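PDB 3UAM: chitin binding domain from Burkholderia pseudomallei, which probably acts as a copper-dependent lytic polysaccharide monooxygenase of the AA10 family, binding chitin and cleaving its chains oxidatively. Local coordinates for residues Asp69-Gly73 and Ala201-Asn205; Pro76-Ala82 and Arg143-Ala147; Ala107-Gly111 and Asn184-Arg188; Arg128-Trp132 and Thr179-Phe183. One frame throughout, in Å; residues are numbered along the deposited sequence. Where two conformers were deposited one is given.

Contact 1. Residues Asp69-Gly73 and Ala201-Asn205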
loop_
_atom_site.group_PDB
_atom_site.type_symbol
_atom_site.label_atom_id
_atom_site.label_comp_id
_atom_site.label_asym_id
_atom_site.label_seq_id
_atom_site.Cartn_x
_atom_site.Cartn_y
_atom_site.Cartn_z
ATOM N N ASP A 69 11.737 -4.335 -15.878
ATOM C CA ASP A 69 10.763 -3.407 -15.321
ATOM C C ASP A 69 11.393 -2.024 -15.164
ATOM O O ASP A 69 12.605 -1.898 -15.001
ATOM C CB ASP A 69 10.191 -3.893 -13.984
ATOM C CG ASP A 69 9.008 -4.831 -14.147
ATOM O OD1 ASP A 69 8.771 -5.337 -15.276
ATOM O OD2 ASP A 69 8.329 -5.097 -13.108
ATOM N N VAL A 70 10.559 -0.993 -15.244
ATOM C CA VAL A 70 11.030 0.378 -15.134
ATOM C C VAL A 70 11.537 0.575 -13.723
ATOM O O VAL A 70 10.909 0.117 -12.752
ATOM C CB VAL A 70 9.908 1.388 -15.454
ATOM C CG1 VAL A 70 10.313 2.800 -15.032
ATOM C CG2 VAL A 70 9.519 1.291 -16.931
ATOM N N ALA A 71 12.695 1.214 -13.613
ATOM C CA ALA A 71 13.338 1.473 -12.307
ATOM C C ALA A 71 12.488 2.385 -11.412
ATOM O O ALA A 71 11.693 3.199 -11.910
ATOM C CB ALA A 71 14.718 2.087 -12.515
ATOM N N ASN A 72 12.640 2.243 -10.098
ATOM C CA ASN A 72 11.781 3.004 -9.184
ATOM C C ASN A 72 12.111 4.479 -9.162
ATOM O O ASN A 72 13.245 4.884 -9.398
ATOM C CB ASN A 72 11.769 2.436 -7.760
ATOM C CG ASN A 72 13.063 2.645 -7.006
ATOM O OD1 ASN A 72 14.147 2.725 -7.591
ATOM N ND2 ASN A 72 12.955 2.702 -5.673
ATOM N N GLY A 73 11.092 5.276 -8.898
ATOM C CA GLY A 73 11.307 6.662 -8.464
ATOM C C GLY A 73 11.595 6.673 -6.977
ATOM O O GLY A 73 11.700 5.614 -6.345
ATOM N N ALA A 201 4.580 -2.245 -12.995
ATOM C CA ALA A 201 5.711 -2.810 -13.711
ATOM C C ALA A 201 6.401 -1.819 -14.633
ATOM O O ALA A 201 7.644 -1.758 -14.672
ATOM C CB ALA A 201 5.272 -4.027 -14.516
ATOM N N ASP A 202 5.609 -1.058 -15.374
ATOM C CA ASP A 202 6.134 -0.174 -16.415
ATOM C C ASP A 202 6.066 1.321 -16.071
ATOM O O ASP A 202 6.081 2.186 -16.958
ATOM C CB ASP A 202 5.424 -0.471 -17.731
ATOM C CG ASP A 202 3.957 -0.139 -17.704
ATOM O OD1 ASP A 202 3.396 0.079 -16.606
ATOM O OD2 ASP A 202 3.351 -0.150 -18.797
ATOM N N THR A 203 6.030 1.618 -14.776
ATOM C CA THR A 203 6.294 2.960 -14.287
ATOM C C THR A 203 7.219 2.923 -13.089
ATOM O O THR A 203 7.576 1.861 -12.560
ATOM C CB THR A 203 5.009 3.729 -13.895
ATOM O OG1 THR A 203 4.600 3.323 -12.591
ATOM C CG2 THR A 203 3.836 3.537 -14.974
ATOM N N ALA A 204 7.605 4.105 -12.663
ATOM C CA ALA A 204 8.461 4.281 -11.506
ATOM C C ALA A 204 7.774 4.025 -10.162
ATOM O O ALA A 204 8.441 4.058 -9.124
ATOM C CB ALA A 204 8.986 5.708 -11.529
ATOM N N ASN A 205 6.447 3.820 -10.171
ATOM C CA ASN A 205 5.641 4.046 -8.978
ATOM C C ASN A 205 4.880 2.835 -8.441
ATOM O O ASN A 205 4.777 1.765 -9.096
ATOM C CB ASN A 205 4.636 5.179 -9.221
ATOM C CG ASN A 205 5.296 6.518 -9.484
ATOM O OD1 ASN A 205 6.365 6.806 -8.982
ATOM N ND2 ASN A 205 4.630 7.352 -10.238
#
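Residues D69 to N72 have the extended backbone angles of a polyproline II conformation, and the chain here runs alongside A201-N205, the link between antiparallel strands 190-200 and 205-215 of the beta-sandwich, in much the same direction (24° apart). At D69 the CB lies 3.4 Å from A201 O and the OD2 3.5 Å from A201 CB, so the side chain covers this alanine while its carboxylate pairs with R127. V70 then donates its N to A201 O (3.1 Å), and its side chain points at the opposing backbone: V70 CG2 is 3.6 Å from D202 O, and V70 CG1 is 3.7 Å from T203 C. A71 turns its methyl away and contributes its carbonyl, with A71 O 3.4 Å from A204 CA in a CA-H...O contact. A second such contact places N72 CA 3.5 Å from A204 O, whereas the side-chain amide of N72 bonds to L61, K52 and Q58. G73 closes the run with a nearly straight bond from its N to A204 O (2.9 Å, 173°). Within the partner segment, T203 OG1 accepts from N205 N (3.1 Å), forming an ST turn. Both direct hydrogen bonds thus join backbone to backbone, so between the segments themselves the pairing uses no polar side chain; K52 NZ bridges them from outside through V70 O and T203 O, and V70 supplies apolar cover between the two bonds.

Contact 2. Residues Pro76-Ala82 and Arg143-Ala147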
loop_
_atom_site.group_PDB
_atom_site.type_symbol
_atom_site.label_atom_id
_atom_site.label_comp_id
_atom_site.label_asym_id
_atom_site.label_seq_id
_atom_site.Cartn_x
_atom_site.Cartn_y
_atom_site.Cartn_z
ATOM N N PRO A 76 8.338 6.959 -0.843
ATOM C CA PRO A 76 7.913 7.959 0.134
ATOM C C PRO A 76 8.837 8.007 1.350
ATOM O O PRO A 76 9.221 6.964 1.866
ATOM C CB PRO A 76 6.531 7.479 0.553
ATOM C CG PRO A 76 6.073 6.609 -0.574
ATOM C CD PRO A 76 7.311 5.937 -1.066
ATOM N N ARG A 77 9.228 9.203 1.756
ATOM C CA ARG A 77 10.063 9.332 2.945
ATOM C C ARG A 77 9.297 8.959 4.216
ATOM O O ARG A 77 8.050 8.868 4.220
ATOM C CB ARG A 77 10.696 10.724 3.055
ATOM C CG ARG A 77 9.786 11.921 3.308
ATOM C CD ARG A 77 10.682 13.155 3.409
ATOM N NE ARG A 77 10.009 14.408 3.749
ATOM C CZ ARG A 77 9.749 14.805 4.991
ATOM N NH1 ARG A 77 10.057 14.027 6.016
ATOM N NH2 ARG A 77 9.149 15.960 5.211
ATOM N N ASP A 78 10.049 8.688 5.289
ATOM C CA ASP A 78 9.432 8.404 6.573
ATOM C C ASP A 78 8.528 9.592 6.936
ATOM O O ASP A 78 8.867 10.761 6.715
ATOM C CB ASP A 78 10.468 8.181 7.674
ATOM C CG ASP A 78 11.173 6.807 7.580
ATOM O OD1 ASP A 78 10.688 5.880 6.875
ATOM O OD2 ASP A 78 12.259 6.673 8.194
ATOM N N GLY A 79 7.353 9.290 7.446
ATOM C CA GLY A 79 6.386 10.335 7.762
ATOM C C GLY A 79 5.513 10.750 6.593
ATOM O O GLY A 79 4.577 11.518 6.789
ATOM N N GLU A 80 5.802 10.252 5.384
ATOM C CA GLU A 80 4.954 10.480 4.210
ATOM C C GLU A 80 4.534 9.160 3.546
ATOM O O GLU A 80 4.127 9.120 2.386
ATOM C CB GLU A 80 5.655 11.403 3.220
ATOM C CG GLU A 80 6.081 12.703 3.878
ATOM C CD GLU A 80 6.656 13.736 2.928
ATOM O OE1 GLU A 80 6.955 13.434 1.756
ATOM O OE2 GLU A 80 6.813 14.863 3.378
ATOM N N ILE A 81 4.620 8.072 4.302
ATOM C CA ILE A 81 4.268 6.761 3.787
ATOM C C ILE A 81 2.764 6.664 3.547
ATOM O O ILE A 81 2.327 6.141 2.506
ATOM C CB ILE A 81 4.724 5.634 4.736
ATOM C CG1 ILE A 81 6.259 5.571 4.772
ATOM C CG2 ILE A 81 4.185 4.284 4.286
ATOM C CD1 ILE A 81 6.835 4.868 5.979
ATOM N N ALA A 82 1.971 7.161 4.497
ATOM C CA ALA A 82 0.522 7.001 4.419
ATOM C C ALA A 82 -0.094 7.767 3.241
ATOM O O ALA A 82 -1.178 7.404 2.777
ATOM C CB ALA A 82 -0.146 7.383 5.752
ATOM N N ARG A 143 4.571 9.364 13.629
ATOM C CA ARG A 143 4.316 9.323 12.197
ATOM C C ARG A 143 4.983 8.060 11.687
ATOM O O ARG A 143 6.006 7.660 12.221
ATOM C CB ARG A 143 4.864 10.555 11.498
ATOM C CG ARG A 143 4.096 11.815 11.872
ATOM C CD ARG A 143 4.639 13.025 11.164
ATOM N NE ARG A 143 3.879 14.185 11.593
ATOM C CZ ARG A 143 3.116 14.949 10.815
ATOM N NH1 ARG A 143 3.026 14.733 9.488
ATOM N NH2 ARG A 143 2.473 15.973 11.377
ATOM N N LEU A 144 4.387 7.437 10.681
ATOM C CA LEU A 144 4.821 6.119 10.212
ATOM C C LEU A 144 6.208 6.225 9.610
ATOM O O LEU A 144 6.489 7.157 8.872
ATOM C CB LEU A 144 3.863 5.574 9.150
ATOM C CG LEU A 144 2.424 5.333 9.575
ATOM C CD1 LEU A 144 1.586 4.854 8.403
ATOM C CD2 LEU A 144 2.415 4.298 10.666
ATOM N N ALA A 145 7.057 5.255 9.939
ATOM C CA ALA A 145 8.457 5.210 9.474
ATOM C C ALA A 145 8.840 3.759 9.228
ATOM O O ALA A 145 8.227 2.833 9.773
ATOM C CB ALA A 145 9.400 5.843 10.514
ATOM N N ARG A 146 9.886 3.572 8.435
ATOM C CA ARG A 146 10.356 2.245 8.050
ATOM C C ARG A 146 10.715 1.391 9.271
ATOM O O ARG A 146 10.436 0.191 9.283
ATOM C CB ARG A 146 11.573 2.396 7.122
ATOM C CG ARG A 146 11.170 2.802 5.723
ATOM C CD ARG A 146 12.302 3.477 4.991
ATOM N NE ARG A 146 11.975 3.724 3.608
ATOM C CZ ARG A 146 11.137 4.657 3.160
ATOM N NH1 ARG A 146 10.486 5.500 3.964
ATOM N NH2 ARG A 146 10.978 4.766 1.864
ATOM N N ALA A 147 11.284 2.019 10.298
ATOM C CA ALA A 147 11.601 1.359 11.586
ATOM C C ALA A 147 10.406 0.735 12.323
ATOM O O ALA A 147 10.611 -0.070 13.240
ATOM C CB ALA A 147 12.297 2.348 12.523
HETATM O O HOH W 1 12.564 4.568 10.030
HETATM O O HOH W 2 4.983 13.992 7.536
#
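R146 meets the start of loop 76-82 with the edge of its guanidinium, where P76 O accepts from both NH2 (2.8 Å) and NH1 (2.9 Å) of R146. The same NH1 makes a salt bridge with D78 OD1 at 2.9 Å. This carboxylate oxygen also takes the backbone N of R146 at 2.9 Å, so one acid binds both ends of the arginine as a 3-10 segment begins. Its other oxygen, D78 OD2, reaches A147 N through water 1. Further hydrogen bonds from the guanidinium go to the carbonyls of P55 and A56, joining three parts of the chain. Next to this polar network, G79 N donates to L144 O (2.7 Å), and water 2 links G79 O to R143 NH1. Beyond the turn, toward the sheet, the contact becomes apolar: I81 CD1 lies 4.4 Å from L144 CB, and A82 CB 4.1 Å from L144 CD1, with L144 continuing onto V193 and V210 of the sheet. The turn itself runs from R77 to E80, closed by E80 N to R77 O (2.9 Å), with G79 at the positive phi of its third position. It is a type II beta turn, docked through an arginine-aspartate pair in the long inter-strand loops that elaborate the beta-sandwich of AA10 enzymes.

Contact 3. Residues Ala107-Gly111 and Asn184-Arg188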
loop_
_atom_site.group_PDB
_atom_site.type_symbol
_atom_site.label_atom_id
_atom_site.label_comp_id
_atom_site.label_asym_id
_atom_site.label_seq_id
_atom_site.Cartn_x
_atom_site.Cartn_y
_atom_site.Cartn_z
ATOM N N ALA A 107 -11.400 -3.684 14.003
ATOM C CA ALA A 107 -11.277 -4.643 15.106
ATOM C C ALA A 107 -10.828 -5.987 14.539
ATOM O O ALA A 107 -11.566 -6.596 13.775
ATOM C CB ALA A 107 -12.604 -4.794 15.864
ATOM N N VAL A 108 -9.619 -6.430 14.880
ATOM C CA VAL A 108 -9.111 -7.728 14.380
ATOM C C VAL A 108 -8.492 -8.564 15.508
ATOM O O VAL A 108 -8.354 -8.093 16.639
ATOM C CB VAL A 108 -8.107 -7.563 13.223
ATOM C CG1 VAL A 108 -8.809 -7.004 11.975
ATOM C CG2 VAL A 108 -6.929 -6.681 13.635
ATOM N N ARG A 109 -8.148 -9.801 15.179
ATOM C CA ARG A 109 -7.578 -10.764 16.113
ATOM C C ARG A 109 -6.373 -11.480 15.514
ATOM O O ARG A 109 -6.304 -11.715 14.292
ATOM C CB ARG A 109 -8.633 -11.814 16.471
ATOM C CG ARG A 109 -9.887 -11.257 17.108
ATOM C CD ARG A 109 -10.858 -12.387 17.418
ATOM N NE ARG A 109 -10.342 -13.226 18.489
ATOM C CZ ARG A 109 -10.411 -12.929 19.784
ATOM N NH1 ARG A 109 -10.988 -11.821 20.196
ATOM N NH2 ARG A 109 -9.892 -13.748 20.676
ATOM N N SER A 110 -5.420 -11.828 16.376
ATOM C CA SER A 110 -4.274 -12.637 15.966
ATOM C C SER A 110 -4.734 -13.889 15.218
ATOM O O SER A 110 -5.677 -14.555 15.642
ATOM C CB SER A 110 -3.458 -13.037 17.190
ATOM O OG SER A 110 -2.960 -11.881 17.836
ATOM N N GLY A 111 -4.083 -14.175 14.089
ATOM C CA GLY A 111 -4.369 -15.374 13.296
ATOM C C GLY A 111 -5.515 -15.250 12.289
ATOM O O GLY A 111 -5.616 -16.040 11.344
ATOM N N ASN A 184 -3.543 -14.806 6.661
ATOM C CA ASN A 184 -3.774 -14.770 8.087
ATOM C C ASN A 184 -2.959 -13.675 8.704
ATOM O O ASN A 184 -1.759 -13.563 8.432
ATOM C CB ASN A 184 -3.397 -16.093 8.729
ATOM C CG ASN A 184 -4.292 -17.209 8.277
ATOM O OD1 ASN A 184 -3.964 -17.920 7.335
ATOM N ND2 ASN A 184 -5.462 -17.338 8.906
ATOM N N LEU A 185 -3.595 -12.878 9.557
ATOM C CA LEU A 185 -2.869 -11.879 10.323
ATOM C C LEU A 185 -1.967 -12.579 11.338
ATOM O O LEU A 185 -2.337 -13.626 11.878
ATOM C CB LEU A 185 -3.841 -10.929 11.057
ATOM C CG LEU A 185 -4.730 -10.022 10.211
ATOM C CD1 LEU A 185 -5.699 -9.216 11.086
ATOM C CD2 LEU A 185 -3.879 -9.113 9.338
ATOM N N PRO A 186 -0.795 -11.995 11.626
ATOM C CA PRO A 186 0.094 -12.580 12.634
ATOM C C PRO A 186 -0.390 -12.279 14.060
ATOM O O PRO A 186 -1.462 -11.718 14.246
ATOM C CB PRO A 186 1.425 -11.895 12.348
ATOM C CG PRO A 186 1.031 -10.551 11.835
ATOM C CD PRO A 186 -0.280 -10.713 11.125
ATOM N N THR A 187 0.414 -12.661 15.043
ATOM C CA THR A 187 0.131 -12.439 16.460
ATOM C C THR A 187 0.498 -11.012 16.892
ATOM O O THR A 187 1.657 -10.617 16.800
ATOM C CB THR A 187 0.937 -13.443 17.299
ATOM O OG1 THR A 187 0.551 -14.770 16.910
ATOM C CG2 THR A 187 0.717 -13.243 18.831
ATOM N N ARG A 188 -0.495 -10.246 17.334
ATOM C CA ARG A 188 -0.308 -8.849 17.762
ATOM C C ARG A 188 -1.372 -8.484 18.808
ATOM O O ARG A 188 -2.399 -9.158 18.933
ATOM C CB ARG A 188 -0.463 -7.874 16.582
ATOM C CG ARG A 188 0.561 -7.937 15.445
ATOM C CD ARG A 188 1.940 -7.514 15.891
ATOM N NE ARG A 188 2.885 -7.412 14.789
ATOM C CZ ARG A 188 3.529 -8.433 14.218
ATOM N NH1 ARG A 188 3.321 -9.677 14.616
ATOM N NH2 ARG A 188 4.383 -8.212 13.225
HETATM O O HOH W 3 -5.277 -10.161 18.821
#
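At one end of the immunoglobulin-like beta-sandwich, the link from strand 106-108 to strand 113-121 meets the connection that leaves strand 179-184. L185, G111 and S110 bury the most surface here. L185 points inward, its CD1 3.6 Å from V108 CB; both side chains also touch F215, and L185 touches L114 of strand 113-121 as well, so the leucine lies where the two sheets of the sandwich come together. Its carbonyl O takes a weak hydrogen bond from G111 N (2.9 Å, 126°), while the backbone of L185 also pairs with Q112. G111 sits at positive phi, a conformation that favours glycine, and offers its own carbonyl to the side chain of N184: ND2 of N184 lies 2.8 Å from O of G111. The two chains approach at a steep angle, 111° between their directions, and the bonding changes from residue to residue instead of following a strand ladder. S110 fills the crossing with its backbone and hydroxyl. Its CA is 3.4 Å from P186 O in a CA-H...O contact, and its OG accepts from R188 N at 3.0 Å. Beside that bond, water 3 spans the junction, accepting from S110 N and donating to R188 O, each 3.0 Å from the water oxygen.

Contact 4. Residues Arg128-Trp132 and Thr179-Phe183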
loop_
_atom_site.group_PDB
_atom_site.type_symbol
_atom_site.label_atom_id
_atom_site.label_comp_id
_atom_site.label_asym_id
_atom_site.label_seq_id
_atom_site.Cartn_x
_atom_site.Cartn_y
_atom_site.Cartn_z
ATOM N N ARG A 128 3.691 -6.678 -8.639
ATOM C CA ARG A 128 3.353 -7.324 -7.374
ATOM C C ARG A 128 2.417 -6.475 -6.497
ATOM O O ARG A 128 2.211 -5.283 -6.738
ATOM C CB ARG A 128 4.628 -7.673 -6.597
ATOM C CG ARG A 128 5.381 -6.460 -6.066
ATOM C CD ARG A 128 6.629 -6.779 -5.233
ATOM N NE ARG A 128 7.653 -7.507 -5.989
ATOM C CZ ARG A 128 8.389 -6.976 -6.965
ATOM N NH1 ARG A 128 8.208 -5.712 -7.345
ATOM N NH2 ARG A 128 9.300 -7.717 -7.583
ATOM N N TRP A 129 1.844 -7.141 -5.493
ATOM C CA TRP A 129 1.227 -6.513 -4.355
ATOM C C TRP A 129 1.950 -7.052 -3.157
ATOM O O TRP A 129 2.256 -8.242 -3.097
ATOM C CB TRP A 129 -0.223 -6.929 -4.221
ATOM C CG TRP A 129 -1.135 -6.508 -5.321
ATOM C CD1 TRP A 129 -2.022 -5.435 -5.336
ATOM C CD2 TRP A 129 -1.321 -7.175 -6.599
ATOM N NE1 TRP A 129 -2.734 -5.406 -6.512
ATOM C CE2 TRP A 129 -2.362 -6.418 -7.312
ATOM C CE3 TRP A 129 -0.778 -8.302 -7.195
ATOM C CZ2 TRP A 129 -2.799 -6.785 -8.572
ATOM C CZ3 TRP A 129 -1.226 -8.663 -8.471
ATOM C CH2 TRP A 129 -2.218 -7.906 -9.142
ATOM N N THR A 130 2.224 -6.183 -2.198
ATOM C CA THR A 130 2.975 -6.532 -1.011
ATOM C C THR A 130 2.208 -6.002 0.202
ATOM O O THR A 130 1.581 -4.926 0.118
ATOM C CB THR A 130 4.368 -5.886 -1.016
ATOM O OG1 THR A 130 5.146 -6.401 -2.112
ATOM C CG2 THR A 130 5.084 -6.266 0.254
ATOM N N TYR A 131 2.228 -6.770 1.290
ATOM C CA TYR A 131 1.581 -6.389 2.530
ATOM C C TYR A 131 2.613 -6.392 3.654
ATOM O O TYR A 131 3.230 -7.392 3.922
ATOM C CB TYR A 131 0.414 -7.312 2.834
ATOM C CG TYR A 131 -0.620 -7.281 1.731
ATOM C CD1 TYR A 131 -1.638 -6.337 1.754
ATOM C CD2 TYR A 131 -0.560 -8.159 0.654
ATOM C CE1 TYR A 131 -2.581 -6.277 0.753
ATOM C CE2 TYR A 131 -1.513 -8.109 -0.348
ATOM C CZ TYR A 131 -2.522 -7.151 -0.295
ATOM O OH TYR A 131 -3.487 -7.033 -1.277
ATOM N N TRP A 132 2.760 -5.247 4.298
ATOM C CA TRP A 132 3.729 -5.016 5.364
ATOM C C TRP A 132 3.005 -4.762 6.666
ATOM O O TRP A 132 1.943 -4.117 6.682
ATOM C CB TRP A 132 4.594 -3.776 5.039
ATOM C CG TRP A 132 5.276 -3.810 3.688
ATOM C CD1 TRP A 132 4.799 -3.314 2.473
ATOM C CD2 TRP A 132 6.597 -4.390 3.375
ATOM N NE1 TRP A 132 5.735 -3.532 1.464
ATOM C CE2 TRP A 132 6.817 -4.184 1.948
ATOM C CE3 TRP A 132 7.570 -5.034 4.115
ATOM C CZ2 TRP A 132 7.961 -4.640 1.308
ATOM C CZ3 TRP A 132 8.720 -5.484 3.463
ATOM C CH2 TRP A 132 8.919 -5.268 2.090
ATOM N N THR A 179 -8.933 -6.950 -7.294
ATOM C CA THR A 179 -7.966 -7.939 -6.842
ATOM C C THR A 179 -8.307 -8.343 -5.402
ATOM O O THR A 179 -8.361 -7.497 -4.505
ATOM C CB THR A 179 -6.539 -7.388 -6.869
ATOM O OG1 THR A 179 -6.259 -6.849 -8.172
ATOM C CG2 THR A 179 -5.515 -8.507 -6.491
ATOM N N ILE A 180 -8.525 -9.634 -5.193
ATOM C CA ILE A 180 -8.881 -10.172 -3.896
ATOM C C ILE A 180 -7.769 -11.079 -3.353
ATOM O O ILE A 180 -7.454 -12.119 -3.938
ATOM C CB ILE A 180 -10.185 -10.947 -3.999
ATOM C CG1 ILE A 180 -11.259 -10.018 -4.574
ATOM C CG2 ILE A 180 -10.619 -11.473 -2.637
ATOM C CD1 ILE A 180 -12.172 -10.730 -5.524
ATOM N N HIS A 181 -7.185 -10.671 -2.232
ATOM C CA HIS A 181 -6.118 -11.422 -1.573
ATOM C C HIS A 181 -6.594 -11.859 -0.232
ATOM O O HIS A 181 -7.402 -11.165 0.380
ATOM C CB HIS A 181 -4.886 -10.550 -1.427
ATOM C CG HIS A 181 -4.216 -10.230 -2.751
ATOM N ND1 HIS A 181 -3.679 -9.028 -3.024
ATOM C CD2 HIS A 181 -4.005 -11.022 -3.883
ATOM C CE1 HIS A 181 -3.134 -9.053 -4.260
ATOM N NE2 HIS A 181 -3.347 -10.265 -4.790
ATOM N N GLU A 182 -6.101 -12.994 0.243
ATOM C CA GLU A 182 -6.471 -13.492 1.573
ATOM C C GLU A 182 -5.260 -14.076 2.269
ATOM O O GLU A 182 -4.514 -14.858 1.683
ATOM C CB GLU A 182 -7.581 -14.561 1.490
ATOM C CG GLU A 182 -8.093 -15.033 2.861
ATOM C CD GLU A 182 -9.450 -15.728 2.789
ATOM O OE1 GLU A 182 -9.617 -16.581 1.896
ATOM O OE2 GLU A 182 -10.363 -15.404 3.610
ATOM N N PHE A 183 -5.077 -13.708 3.527
ATOM C CA PHE A 183 -4.010 -14.276 4.342
ATOM C C PHE A 183 -4.363 -14.190 5.824
ATOM O O PHE A 183 -5.346 -13.555 6.197
ATOM C CB PHE A 183 -2.687 -13.556 4.059
ATOM C CG PHE A 183 -2.794 -12.057 4.003
ATOM C CD1 PHE A 183 -2.758 -11.305 5.153
ATOM C CD2 PHE A 183 -2.868 -11.396 2.776
ATOM C CE1 PHE A 183 -2.825 -9.921 5.095
ATOM C CE2 PHE A 183 -2.949 -10.008 2.711
ATOM C CZ PHE A 183 -2.926 -9.270 3.873
#
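A histidine-tyrosine hydrogen bond sits inside an aromatic cluster: Y131 OH and H181 ND1 are 2.7 Å apart, both residues buried. The cluster fills the interior of the beta-sandwich, where strand 128-132 of one sheet faces strand 179-183 of the other, their axes 10.4 Å apart and crossing at -39°. Because alternate side chains of each strand point inward, W129 and Y131 meet T179, H181 and F183 across the gap. H181 directs its edge at the face of W129 in a T-shaped pair, its ring centroid 4.8 Å from that of the five-membered ring, with planes at 74°. Its ring also stacks on Y157. Several polar atoms find partners on strand 113-121: W118 NE1 bonds to Y131 OH, and Y120 OH to both W129 NE1 and T179 OG1. Towards the far end, F183 CE2 lies 3.7 Å from Y131 CD2, over the tyrosine face. On the six-membered ring of W129 rests the methyl of T179, a CH-pi contact with CG2 4.1 Å from the ring centroid.

The four contacts fall in the interior, at one end and in the loops of one beta-sandwich. Contact 4 joins the two sheets in the interior, and strand 179-184 passes directly from it into contact 3, whose centre is 15 Å away at an end of the sandwich. Contacts 1 and 2 take up successive parts of the long loop between strand 49-51 and helix 98-101, with centres 20 Å apart. Contact 1 lies across the chain's centre from contact 3 (32 Å between centres), and contact 2 across it from contact 4 (20 Å). A bound nitrate, probably from the crystallisation liquor, approaches the W129 side chain of contact 4 to about 3 Å and may mark a pocket there.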